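Long-range contacts in thiosulfate sulfurtransferase TUM1 (Saccharomyces cerevisiae, PDB 3UTN), which accepts persulfide sulfur from NFS1 and passes it to UBA4 in the pathway that 2-thiolates the wobble uridine of tRNAs: residues A[26-32]-A[142-147]; A[68-74]-A[157-163]; A[106-112]-A[169-175]; A[225-231]-A[310-315]. All blocks are in the same frame, centred on the assembly; numbering follows the deposited sequence.

Interaction 1 (A[26-32]-A[142-147]). With DMS (dimethyl sulfoxide), chain B.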
# COMPACT_ATOMS: atom_id res chain seq x y z
N LEU A 26 7.51 8.59 4.65
CA LEU A 26 8.14 7.40 4.10
C LEU A 26 8.11 7.42 2.58
O LEU A 26 9.00 6.90 1.92
CB LEU A 26 7.46 6.14 4.62
CG LEU A 26 7.71 5.89 6.10
CD1 LEU A 26 7.41 4.44 6.35
CD2 LEU A 26 9.15 6.21 6.49
N PHE A 27 7.07 8.04 2.05
CA PHE A 27 7.04 8.36 0.64
C PHE A 27 6.07 9.49 0.45
O PHE A 27 5.17 9.71 1.26
CB PHE A 27 6.63 7.14 -0.19
CG PHE A 27 5.25 6.65 0.09
CD1 PHE A 27 4.17 7.11 -0.65
CD2 PHE A 27 5.02 5.72 1.09
CE1 PHE A 27 2.90 6.64 -0.40
CE2 PHE A 27 3.75 5.25 1.34
CZ PHE A 27 2.69 5.71 0.59
N ASP A 28 6.28 10.24 -0.63
CA ASP A 28 5.37 11.30 -0.98
C ASP A 28 4.60 10.83 -2.17
O ASP A 28 5.12 10.10 -3.02
CB ASP A 28 6.13 12.57 -1.34
CG ASP A 28 6.77 13.23 -0.14
OD1 ASP A 28 6.45 12.84 0.99
OD2 ASP A 28 7.58 14.16 -0.34
N LEU A 29 3.35 11.25 -2.26
CA LEU A 29 2.64 11.11 -3.50
C LEU A 29 3.34 12.02 -4.47
O LEU A 29 3.92 13.04 -4.10
CB LEU A 29 1.18 11.53 -3.37
CG LEU A 29 0.28 10.75 -2.42
CD1 LEU A 29 -1.11 10.78 -3.03
CD2 LEU A 29 0.74 9.32 -2.22
N ILE A 30 3.31 11.63 -5.73
CA ILE A 30 3.81 12.51 -6.76
C ILE A 30 2.85 12.38 -7.91
O ILE A 30 2.47 11.28 -8.31
CB ILE A 30 5.27 12.18 -7.13
CG1 ILE A 30 5.87 13.31 -7.96
CG2 ILE A 30 5.38 10.83 -7.81
CD1 ILE A 30 7.37 13.21 -8.12
N SER A 31 2.42 13.52 -8.41
CA SER A 31 1.56 13.55 -9.56
C SER A 31 2.43 13.27 -10.77
O SER A 31 3.65 13.41 -10.71
CB SER A 31 0.92 14.93 -9.70
OG SER A 31 1.91 15.87 -10.03
N PRO A 32 1.81 12.86 -11.88
CA PRO A 32 2.57 12.71 -13.11
C PRO A 32 3.35 13.97 -13.47
O PRO A 32 4.53 13.87 -13.81
CB PRO A 32 1.49 12.43 -14.14
CG PRO A 32 0.45 11.70 -13.37
CD PRO A 32 0.44 12.36 -12.03
N VAL A 142 11.22 8.12 -1.89
CA VAL A 142 10.21 7.27 -2.44
C VAL A 142 9.01 8.12 -2.73
O VAL A 142 8.53 8.88 -1.88
CB VAL A 142 9.81 6.13 -1.49
CG1 VAL A 142 8.83 5.19 -2.19
CG2 VAL A 142 11.04 5.35 -1.04
N TYR A 143 8.54 7.99 -3.95
CA TYR A 143 7.33 8.64 -4.32
C TYR A 143 6.37 7.60 -4.74
O TYR A 143 6.74 6.53 -5.22
CB TYR A 143 7.59 9.61 -5.45
CG TYR A 143 8.41 10.78 -5.02
CD1 TYR A 143 7.81 11.91 -4.50
CD2 TYR A 143 9.79 10.75 -5.11
CE1 TYR A 143 8.56 13.00 -4.09
CE2 TYR A 143 10.56 11.83 -4.71
CZ TYR A 143 9.93 12.95 -4.21
OH TYR A 143 10.69 14.02 -3.80
N LEU A 144 5.11 7.90 -4.52
CA LEU A 144 4.07 7.09 -5.02
C LEU A 144 3.50 7.93 -6.12
O LEU A 144 2.95 9.00 -5.86
CB LEU A 144 3.02 6.85 -3.95
CG LEU A 144 1.84 6.04 -4.43
CD1 LEU A 144 2.35 4.70 -4.92
CD2 LEU A 144 0.84 5.89 -3.31
N LEU A 145 3.67 7.46 -7.34
CA LEU A 145 3.09 8.16 -8.45
C LEU A 145 1.61 8.12 -8.25
O LEU A 145 1.03 7.07 -7.99
CB LEU A 145 3.46 7.54 -9.78
CG LEU A 145 2.86 8.29 -10.97
CD1 LEU A 145 3.53 9.64 -11.15
CD2 LEU A 145 3.01 7.44 -12.21
N ASN A 146 0.99 9.29 -8.35
CA ASN A 146 -0.42 9.38 -8.16
C ASN A 146 -1.15 9.89 -9.40
O ASN A 146 -1.38 11.08 -9.53
CB ASN A 146 -0.74 10.24 -6.95
CG ASN A 146 -2.20 10.20 -6.63
OD1 ASN A 146 -2.86 9.18 -6.82
ND2 ASN A 146 -2.74 11.33 -6.17
N ASN A 147 -1.48 9.01 -10.32
CA ASN A 147 -1.03 7.63 -10.30
C ASN A 147 -0.74 7.29 -11.74
O ASN A 147 -0.85 8.15 -12.61
CB ASN A 147 -2.10 6.70 -9.72
CG ASN A 147 -3.43 6.79 -10.44
OD1 ASN A 147 -3.53 7.38 -11.51
ND2 ASN A 147 -4.45 6.22 -9.84
S DMS B . 9.80 10.79 0.26
O DMS B . 10.80 9.70 0.25
C1 DMS B . 10.28 11.95 1.42
C2 DMS B . 10.02 11.73 -1.14
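Ile30 crosses the Tyr143 ring obliquely and sets its CD1 over one face, 4.2 Å from the ring centroid, a CH-pi contact. CG1 of Ile30 stands anti to the backbone N (chi1 -167°), which carries CD1 out over the ring while CG2 drops against Tyr143 CB at 3.5 Å. Asp28 CB lies 3.6 Å from Tyr143 CD1. The opposite face of the ring receives a dimethyl sulfoxide, probably from the crystallisation liquor, whose C2 rests 3.3 Å from Tyr143 CZ and whose oxygen takes the N-H of Val142. With the ring cut back to an alanine, Ile30 CD1 would probably lose its aromatic platform and a gap open beside Ile30 and Asp28 CB. On the other side of the sheet Leu29 and Leu144 run side by side, their CD2 methyls 3.6 Å apart, and Leu144 CB touches Phe27 CD1; these apolar groups pack on Thr293 of helix 286-297 in the second rhodanese domain. Backbone bonds join the strands, from Asp28 N to Val142 O (2.9 Å) and from Leu144 N to Asp28 O (2.7 Å). Such a ladder is that of neighbouring parallel strands, here outermost strand 28-30 beside strand 141-145 in the five-stranded alpha/beta sheet of the first rhodanese domain.

Interaction 2 (A[68-74]-A[157-163])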
# COMPACT_ATOMS: atom_id res chain seq x y z
N LEU A 68 6.48 -5.96 -18.35
CA LEU A 68 7.45 -6.23 -19.39
C LEU A 68 6.96 -5.77 -20.74
O LEU A 68 7.75 -5.38 -21.58
CB LEU A 68 7.74 -7.72 -19.45
CG LEU A 68 8.43 -8.26 -18.20
CD1 LEU A 68 8.36 -9.77 -18.22
CD2 LEU A 68 9.87 -7.79 -18.10
N THR A 69 5.65 -5.82 -20.94
CA THR A 69 5.12 -5.71 -22.28
C THR A 69 4.15 -4.57 -22.43
O THR A 69 3.78 -4.23 -23.53
CB THR A 69 4.41 -7.01 -22.70
OG1 THR A 69 3.25 -7.19 -21.89
CG2 THR A 69 5.34 -8.19 -22.50
N LYS A 70 3.72 -3.99 -21.32
CA LYS A 70 2.86 -2.84 -21.38
C LYS A 70 3.65 -1.61 -21.01
O LYS A 70 4.64 -1.70 -20.27
CB LYS A 70 1.64 -3.02 -20.48
CG LYS A 70 0.64 -4.02 -21.04
CD LYS A 70 -0.57 -4.15 -20.14
CE LYS A 70 -1.60 -5.10 -20.73
NZ LYS A 70 -1.03 -6.46 -20.91
N PRO A 71 3.23 -0.45 -21.53
CA PRO A 71 4.06 0.73 -21.33
C PRO A 71 4.33 0.96 -19.86
O PRO A 71 3.45 0.78 -19.01
CB PRO A 71 3.21 1.85 -21.93
CG PRO A 71 2.38 1.16 -22.96
CD PRO A 71 2.02 -0.14 -22.31
N ARG A 72 5.56 1.32 -19.56
CA ARG A 72 5.91 1.62 -18.20
C ARG A 72 6.43 3.03 -18.21
O ARG A 72 6.71 3.60 -19.26
CB ARG A 72 6.97 0.65 -17.69
CG ARG A 72 8.34 0.81 -18.33
CD ARG A 72 9.16 -0.46 -18.20
NE ARG A 72 8.46 -1.56 -18.85
CZ ARG A 72 8.48 -1.78 -20.16
NH1 ARG A 72 9.19 -1.00 -20.97
NH2 ARG A 72 7.79 -2.79 -20.66
N ILE A 73 6.55 3.61 -17.03
CA ILE A 73 7.26 4.85 -16.93
C ILE A 73 8.70 4.50 -17.28
O ILE A 73 9.21 3.49 -16.80
CB ILE A 73 7.18 5.42 -15.52
CG1 ILE A 73 5.71 5.59 -15.11
CG2 ILE A 73 7.93 6.74 -15.45
CD1 ILE A 73 5.51 6.29 -13.79
N PRO A 74 9.35 5.30 -18.14
CA PRO A 74 10.71 5.00 -18.54
C PRO A 74 11.58 4.65 -17.34
O PRO A 74 11.40 5.21 -16.26
CB PRO A 74 11.17 6.32 -19.15
CG PRO A 74 9.93 6.86 -19.78
CD PRO A 74 8.83 6.51 -18.82
N PRO A 157 5.28 10.47 -20.21
CA PRO A 157 6.23 9.66 -20.95
C PRO A 157 6.13 8.21 -20.58
O PRO A 157 6.23 7.85 -19.41
CB PRO A 157 7.58 10.22 -20.52
CG PRO A 157 7.29 11.63 -20.18
CD PRO A 157 5.95 11.59 -19.52
N LEU A 158 5.91 7.40 -21.59
CA LEU A 158 5.86 5.98 -21.39
C LEU A 158 6.98 5.37 -22.16
O LEU A 158 7.29 5.76 -23.28
CB LEU A 158 4.53 5.42 -21.87
CG LEU A 158 3.36 5.73 -20.95
CD1 LEU A 158 2.07 5.25 -21.58
CD2 LEU A 158 3.59 5.09 -19.59
N ASP A 159 7.62 4.42 -21.50
CA ASP A 159 8.46 3.49 -22.18
C ASP A 159 7.51 2.38 -22.59
O ASP A 159 7.09 1.56 -21.76
CB ASP A 159 9.54 2.98 -21.23
CG ASP A 159 10.30 1.82 -21.79
OD1 ASP A 159 10.17 1.58 -23.01
OD2 ASP A 159 11.01 1.13 -21.03
N SER A 160 7.13 2.38 -23.86
CA SER A 160 6.21 1.38 -24.39
C SER A 160 7.00 0.21 -24.94
O SER A 160 6.43 -0.69 -25.55
CB SER A 160 5.32 1.98 -25.47
OG SER A 160 4.50 2.99 -24.92
N SER A 161 8.31 0.22 -24.73
CA SER A 161 9.14 -0.86 -25.20
C SER A 161 8.83 -2.09 -24.39
O SER A 161 8.55 -2.02 -23.19
CB SER A 161 10.62 -0.52 -25.07
OG SER A 161 11.02 -0.64 -23.72
N LYS A 162 8.86 -3.23 -25.06
CA LYS A 162 8.73 -4.47 -24.36
C LYS A 162 10.11 -4.76 -23.82
O LYS A 162 11.11 -4.51 -24.49
CB LYS A 162 8.20 -5.55 -25.29
CG LYS A 162 6.95 -5.07 -25.99
CD LYS A 162 5.86 -6.11 -26.00
CE LYS A 162 4.52 -5.49 -26.36
NZ LYS A 162 4.65 -4.51 -27.47
N VAL A 163 10.17 -5.20 -22.58
CA VAL A 163 11.45 -5.50 -21.98
C VAL A 163 11.41 -6.93 -21.51
O VAL A 163 10.34 -7.53 -21.44
CB VAL A 163 11.81 -4.53 -20.83
CG1 VAL A 163 12.09 -3.13 -21.37
CG2 VAL A 163 10.72 -4.50 -19.76
O HOH W 1 4.37 -2.34 -25.04
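Arg72 reaches into the loop 157-163 and grips one carbonyl with both terminal nitrogens: Ser161 O lies 2.5 Å from Arg72 NH1 and 2.8 Å from Arg72 NH2, almost in the guanidinium plane. The chain bends at chi3 (60°), which turns the flat group back across the contact. Over one face, centred on it, sits Val163 CG2, 3.5 Å from Arg72 CZ, a methyl of the beta-branched valine small enough to lie flush on the planar cation. Asp159 OD2 approaches at the edge to make a salt bridge with Arg72 NH1 (2.8 Å), its hydrogen bond weak in angle and the carboxylate turned 76° from the guanidinium. The other carboxylate oxygen, OD1, accepts the N-H of Ser161 two residues on, an Asx turn that probably steadies both the acid and the carbonyl Arg72 holds. The backbones of Arg72 and Asp159 bond to each other both ways, a single antiparallel bridge that fastens the loop following helix 148-153 to the exit of helix 63-69 in the first rhodanese domain. Arg72 NH2 also bonds Phe67 O in that helix, and the Arg72 side chain makes a cation-pi contact with Phe67. Leu158 belongs to the packed part too: its CD1 leans on Pro71 CB at 3.6 Å, and it touches Phe148 and Tyr151 of helix 148-153. The solvent side is looser. There the exposed Lys162 lies slantwise over Thr69, Lys162 CD 3.7 Å from Thr69 CB, and a water donates to Thr69 O and Ser160 O while accepting only weakly from Lys162 NZ.

Interaction 3 (A[106-112]-A[169-175])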
# COMPACT_ATOMS: atom_id res chain seq x y z
N SER A 106 18.52 -4.96 -4.57
CA SER A 106 19.78 -5.29 -5.20
C SER A 106 19.53 -5.91 -6.57
O SER A 106 20.09 -5.45 -7.57
CB SER A 106 20.57 -6.26 -4.32
OG SER A 106 20.88 -5.65 -3.08
N ASN A 107 18.68 -6.93 -6.61
CA ASN A 107 18.33 -7.64 -7.83
C ASN A 107 17.82 -6.68 -8.90
O ASN A 107 18.13 -6.82 -10.07
CB ASN A 107 17.28 -8.71 -7.54
CG ASN A 107 17.00 -9.60 -8.74
OD1 ASN A 107 17.79 -10.48 -9.07
ND2 ASN A 107 15.87 -9.38 -9.38
N LEU A 108 17.05 -5.68 -8.46
CA LEU A 108 16.46 -4.69 -9.35
C LEU A 108 17.42 -3.57 -9.64
O LEU A 108 17.12 -2.66 -10.40
CB LEU A 108 15.18 -4.13 -8.73
CG LEU A 108 14.08 -5.17 -8.50
CD1 LEU A 108 13.01 -4.58 -7.59
CD2 LEU A 108 13.50 -5.67 -9.82
N GLY A 109 18.58 -3.62 -8.99
CA GLY A 109 19.60 -2.60 -9.17
C GLY A 109 19.22 -1.28 -8.54
O GLY A 109 19.77 -0.25 -8.90
N VAL A 110 18.28 -1.31 -7.60
CA VAL A 110 17.91 -0.10 -6.89
C VAL A 110 19.10 0.34 -6.05
O VAL A 110 19.70 -0.47 -5.35
CB VAL A 110 16.67 -0.30 -6.01
CG1 VAL A 110 16.40 0.92 -5.15
CG2 VAL A 110 15.47 -0.61 -6.87
N GLN A 111 19.46 1.61 -6.16
CA GLN A 111 20.50 2.16 -5.31
C GLN A 111 19.80 2.91 -4.21
O GLN A 111 18.68 3.39 -4.39
CB GLN A 111 21.42 3.10 -6.10
CG GLN A 111 22.13 2.47 -7.29
CD GLN A 111 23.29 1.57 -6.90
OE1 GLN A 111 23.56 1.34 -5.72
NE2 GLN A 111 23.98 1.05 -7.91
N LYS A 112 20.44 3.01 -3.05
CA LYS A 112 19.89 3.75 -1.94
C LYS A 112 19.49 5.16 -2.36
O LYS A 112 18.48 5.68 -1.91
CB LYS A 112 20.88 3.82 -0.79
CG LYS A 112 20.30 4.39 0.50
CD LYS A 112 19.18 3.50 1.05
CE LYS A 112 19.65 2.07 1.27
NZ LYS A 112 20.76 2.03 2.25
N TYR A 169 18.41 -1.93 -14.75
CA TYR A 169 19.60 -1.53 -14.02
C TYR A 169 20.42 -2.74 -13.67
O TYR A 169 19.86 -3.80 -13.39
CB TYR A 169 19.21 -0.76 -12.76
CG TYR A 169 18.31 0.40 -13.07
CD1 TYR A 169 18.79 1.53 -13.73
CD2 TYR A 169 16.97 0.36 -12.74
CE1 TYR A 169 17.96 2.59 -14.03
CE2 TYR A 169 16.13 1.42 -13.04
CZ TYR A 169 16.63 2.52 -13.68
OH TYR A 169 15.79 3.57 -13.97
N PRO A 170 21.76 -2.59 -13.68
CA PRO A 170 22.59 -3.69 -13.22
C PRO A 170 22.29 -3.96 -11.76
O PRO A 170 21.88 -3.05 -11.04
CB PRO A 170 24.01 -3.14 -13.38
CG PRO A 170 23.86 -1.66 -13.31
CD PRO A 170 22.55 -1.39 -13.99
N LYS A 171 22.48 -5.20 -11.32
CA LYS A 171 22.30 -5.51 -9.92
C LYS A 171 23.10 -4.53 -9.08
O LYS A 171 24.22 -4.15 -9.42
CB LYS A 171 22.69 -6.96 -9.63
CG LYS A 171 21.62 -7.96 -10.02
CD LYS A 171 22.14 -9.39 -9.98
CE LYS A 171 21.00 -10.39 -10.12
NZ LYS A 171 20.26 -10.26 -11.41
N SER A 172 22.50 -4.09 -7.99
CA SER A 172 23.18 -3.19 -7.07
C SER A 172 23.39 -3.96 -5.78
O SER A 172 22.94 -5.09 -5.65
CB SER A 172 22.32 -1.97 -6.81
OG SER A 172 21.09 -2.37 -6.22
N HIS A 173 24.09 -3.34 -4.84
CA HIS A 173 24.18 -3.87 -3.50
C HIS A 173 23.42 -2.96 -2.59
O HIS A 173 23.99 -2.10 -1.92
CB HIS A 173 25.64 -4.03 -3.08
CG HIS A 173 26.41 -5.02 -3.92
ND1 HIS A 173 26.94 -4.71 -5.11
CD2 HIS A 173 26.70 -6.37 -3.70
CE1 HIS A 173 27.56 -5.79 -5.63
NE2 HIS A 173 27.41 -6.81 -4.76
N TYR A 174 22.11 -3.13 -2.59
CA TYR A 174 21.25 -2.29 -1.80
C TYR A 174 21.11 -2.88 -0.42
O TYR A 174 20.81 -4.06 -0.26
CB TYR A 174 19.88 -2.21 -2.45
CG TYR A 174 18.93 -1.26 -1.77
CD1 TYR A 174 18.66 -0.02 -2.33
CD2 TYR A 174 18.29 -1.61 -0.58
CE1 TYR A 174 17.78 0.85 -1.72
CE2 TYR A 174 17.41 -0.74 0.03
CZ TYR A 174 17.16 0.48 -0.55
OH TYR A 174 16.29 1.35 0.05
N GLU A 175 21.31 -2.04 0.58
CA GLU A 175 21.16 -2.49 1.94
C GLU A 175 20.44 -1.42 2.73
O GLU A 175 20.97 -0.33 2.95
CB GLU A 175 22.52 -2.80 2.55
CG GLU A 175 22.43 -3.57 3.85
CD GLU A 175 23.78 -4.08 4.31
OE1 GLU A 175 24.66 -4.27 3.45
OE2 GLU A 175 23.95 -4.28 5.53
O HOH W 2 19.10 -5.89 -12.39
O HOH W 3 21.75 -0.29 -10.66
O HOH W 4 22.57 0.34 -0.04
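Tyr174 lays its ring against the turn after helix 98-107 and is crossed there, at about a right angle, by the folded chain of Lys112. Tyr174 CB lies 3.4 Å from Val110 O and close to Ser106 OG; with chi1 at -175° the chain then runs on extended from the backbone N, sending the ring alongside Val110. At the ring edge CD1 comes near Val110 O, while Tyr174 CE1 packs on Val110 CG1 at 3.7 Å. Tyr174 CZ meets Lys112 CE at 3.5 Å, over one face of the ring, and OH finishes the chain in a hydrogen bond to His139 ND1. A long aliphatic chain with a charged end serves well here: bent at chi2, chi3 and chi4, Lys112 offers its CE to the ring as a CH-pi donor. Lys112 NZ stands 5.0 Å from the centroid of the Tyr174 ring, a cation-pi arrangement.

Small hydroxyl residues tie down the rest. Ser172 OG donates to Val110 O, coming from above the carbonyl plane. Ser106 OG accepts the N-H of Tyr174 at 2.8 Å and also bonds Asp102 O one helical turn back. Ser106 O takes two donors, Gly109 N at 2.8 Å and Ser172 N. Gly109 has positive phi (71°), and a side chain there would run into Pro170 O and Tyr169 CB. The glycine ends helix 98-107 in a Schellman motif, across which segment 169-175, part of the long loop between helices 148-153 and 181-184, is laid.

Interaction 4 (A[225-231]-A[310-315])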
# COMPACT_ATOMS: atom_id res chain seq x y z
N ASP A 225 -10.14 -19.93 3.29
CA ASP A 225 -9.92 -20.39 4.66
C ASP A 225 -10.37 -19.35 5.68
O ASP A 225 -10.41 -19.62 6.88
CB ASP A 225 -8.44 -20.73 4.88
CG ASP A 225 -7.52 -19.55 4.57
OD1 ASP A 225 -7.88 -18.70 3.73
OD2 ASP A 225 -6.43 -19.49 5.17
N ILE A 226 -10.71 -18.16 5.18
CA ILE A 226 -10.95 -17.00 6.02
C ILE A 226 -12.39 -16.54 5.90
O ILE A 226 -12.84 -16.20 4.80
CB ILE A 226 -10.02 -15.82 5.63
CG1 ILE A 226 -8.55 -16.25 5.68
CG2 ILE A 226 -10.21 -14.63 6.55
CD1 ILE A 226 -8.12 -16.87 6.99
N PRO A 227 -13.13 -16.53 7.02
CA PRO A 227 -14.41 -15.85 6.99
C PRO A 227 -14.17 -14.35 6.94
O PRO A 227 -13.10 -13.88 7.34
CB PRO A 227 -15.04 -16.23 8.33
CG PRO A 227 -13.90 -16.60 9.20
CD PRO A 227 -12.88 -17.20 8.30
N SER A 228 -15.16 -13.62 6.46
CA SER A 228 -15.08 -12.18 6.50
C SER A 228 -15.52 -11.68 7.87
O SER A 228 -15.56 -12.44 8.84
CB SER A 228 -15.92 -11.57 5.39
OG SER A 228 -17.26 -12.01 5.48
N GLY A 229 -15.86 -10.41 7.95
CA GLY A 229 -16.10 -9.80 9.24
C GLY A 229 -14.92 -8.91 9.50
O GLY A 229 -14.10 -8.67 8.62
N HIS A 230 -14.80 -8.43 10.73
CA HIS A 230 -13.74 -7.49 11.00
C HIS A 230 -13.19 -7.65 12.36
O HIS A 230 -13.74 -8.37 13.21
CB HIS A 230 -14.23 -6.08 10.81
CG HIS A 230 -15.37 -5.71 11.70
ND1 HIS A 230 -16.65 -5.96 11.37
CD2 HIS A 230 -15.39 -5.09 12.94
CE1 HIS A 230 -17.45 -5.53 12.35
NE2 HIS A 230 -16.68 -4.98 13.31
N ILE A 231 -12.07 -6.98 12.57
CA ILE A 231 -11.42 -6.98 13.84
C ILE A 231 -12.25 -6.04 14.70
O ILE A 231 -12.52 -4.91 14.30
CB ILE A 231 -9.99 -6.48 13.73
CG1 ILE A 231 -9.21 -7.33 12.72
CG2 ILE A 231 -9.31 -6.52 15.09
CD1 ILE A 231 -7.90 -6.72 12.30
N TRP A 310 -6.59 -8.80 8.04
CA TRP A 310 -7.71 -9.66 8.35
C TRP A 310 -7.35 -11.11 8.29
O TRP A 310 -7.74 -11.89 9.16
CB TRP A 310 -8.86 -9.37 7.42
CG TRP A 310 -10.05 -10.19 7.77
CD1 TRP A 310 -10.70 -11.12 6.98
CD2 TRP A 310 -10.75 -10.23 9.05
NE1 TRP A 310 -11.75 -11.69 7.65
CE2 TRP A 310 -11.83 -11.20 8.90
CE3 TRP A 310 -10.61 -9.56 10.25
CZ2 TRP A 310 -12.71 -11.48 9.93
CZ3 TRP A 310 -11.49 -9.86 11.28
CH2 TRP A 310 -12.52 -10.79 11.12
N THR A 311 -6.60 -11.48 7.26
CA THR A 311 -6.20 -12.86 7.06
C THR A 311 -5.46 -13.41 8.27
O THR A 311 -5.86 -14.42 8.85
CB THR A 311 -5.33 -13.02 5.81
OG1 THR A 311 -6.09 -12.58 4.68
CG2 THR A 311 -4.93 -14.47 5.64
N GLU A 312 -4.39 -12.73 8.65
CA GLU A 312 -3.64 -13.14 9.81
C GLU A 312 -4.53 -13.06 11.03
O GLU A 312 -4.50 -13.94 11.88
CB GLU A 312 -2.42 -12.28 10.01
CG GLU A 312 -1.57 -12.74 11.17
CD GLU A 312 -0.69 -11.66 11.72
OE1 GLU A 312 -1.17 -10.51 11.88
OE2 GLU A 312 0.48 -11.96 12.01
N TRP A 313 -5.31 -11.99 11.11
CA TRP A 313 -6.20 -11.80 12.23
C TRP A 313 -7.04 -13.02 12.46
O TRP A 313 -7.05 -13.57 13.55
CB TRP A 313 -7.12 -10.61 12.03
CG TRP A 313 -7.99 -10.47 13.22
CD1 TRP A 313 -9.31 -10.86 13.37
CD2 TRP A 313 -7.60 -9.96 14.53
NE1 TRP A 313 -9.76 -10.60 14.63
CE2 TRP A 313 -8.78 -10.06 15.38
CE3 TRP A 313 -6.43 -9.42 15.06
CZ2 TRP A 313 -8.77 -9.63 16.69
CZ3 TRP A 313 -6.43 -9.00 16.38
CH2 TRP A 313 -7.58 -9.11 17.18
N VAL A 314 -7.76 -13.43 11.42
CA VAL A 314 -8.64 -14.58 11.49
C VAL A 314 -7.86 -15.84 11.82
O VAL A 314 -8.21 -16.57 12.76
CB VAL A 314 -9.39 -14.78 10.17
CG1 VAL A 314 -10.03 -16.16 10.11
CG2 VAL A 314 -10.45 -13.71 10.05
N LEU A 315 -6.79 -16.07 11.07
CA LEU A 315 -6.00 -17.29 11.22
C LEU A 315 -5.39 -17.42 12.61
O LEU A 315 -5.32 -18.51 13.15
CB LEU A 315 -4.91 -17.36 10.15
CG LEU A 315 -5.43 -17.72 8.76
CD1 LEU A 315 -4.32 -17.64 7.73
CD2 LEU A 315 -6.06 -19.11 8.77
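In the second rhodanese domain, helix 309-317 follows the last strand of the parallel sheet, and the loop leading to strand 234-236 wraps round its first turns, close to the catalytic site: the nearest side-chain atoms of Trp310 and Cys282, the persulfide-carrying cysteine, are about 6 Å apart. With chi1 at -177°, Trp310 extends CG away from its backbone N, and the indole enters the curve of the loop. Trp310 NE1 donates to Pro227 O at 2.6 Å, on a lone pair in the carbonyl plane. Gly229 O lies over one indole face, 3.4 Å from Trp310 CE2, and itself accepts from Arg210, whereas Val314 CG2 covers the opposite face. Glycine suits this place, since the backbone angles of Gly229 would jam a side chain against the preceding carbonyl. Replacing Trp310 with a leucine would probably leave Pro227 O without its donor and open a gap beneath Gly229. Ile226 slides past the indole, setting CG2 3.6 Å from both Trp310 CD1 and Val314 CG2. Ile231, which also touches Tyr306 of strand 303-306, meets both tryptophans: Ile231 CG1 lies 3.6 Å from Trp310 CE3 and makes a CH-pi contact 3.5 Å from the centroid of the Trp313 five-membered ring.

Overall arrangement
From the N terminus, the chain enters interaction 1 with strand 28-30, which waits for strand 141-145 before its long loop is closed. Segments 68-74 and 106-112 are opened meanwhile, and their partners 157-163 and 169-175 come only after 142-147, in the same order; interactions 1, 2 and 3 therefore cross rather than nest. Interaction 1 adds the edge strand to the sheet; interactions 2 and 3 tie the ends of helices 63-69 and 98-107 to the long loop after helix 148-153. Interactions 1 and 2 touch, Leu145 CD2 meeting Ile73 CD1. Interaction 4 follows in series, closing a loop wholly within the catalytic second domain, its centre about 30 Å from that of interaction 1.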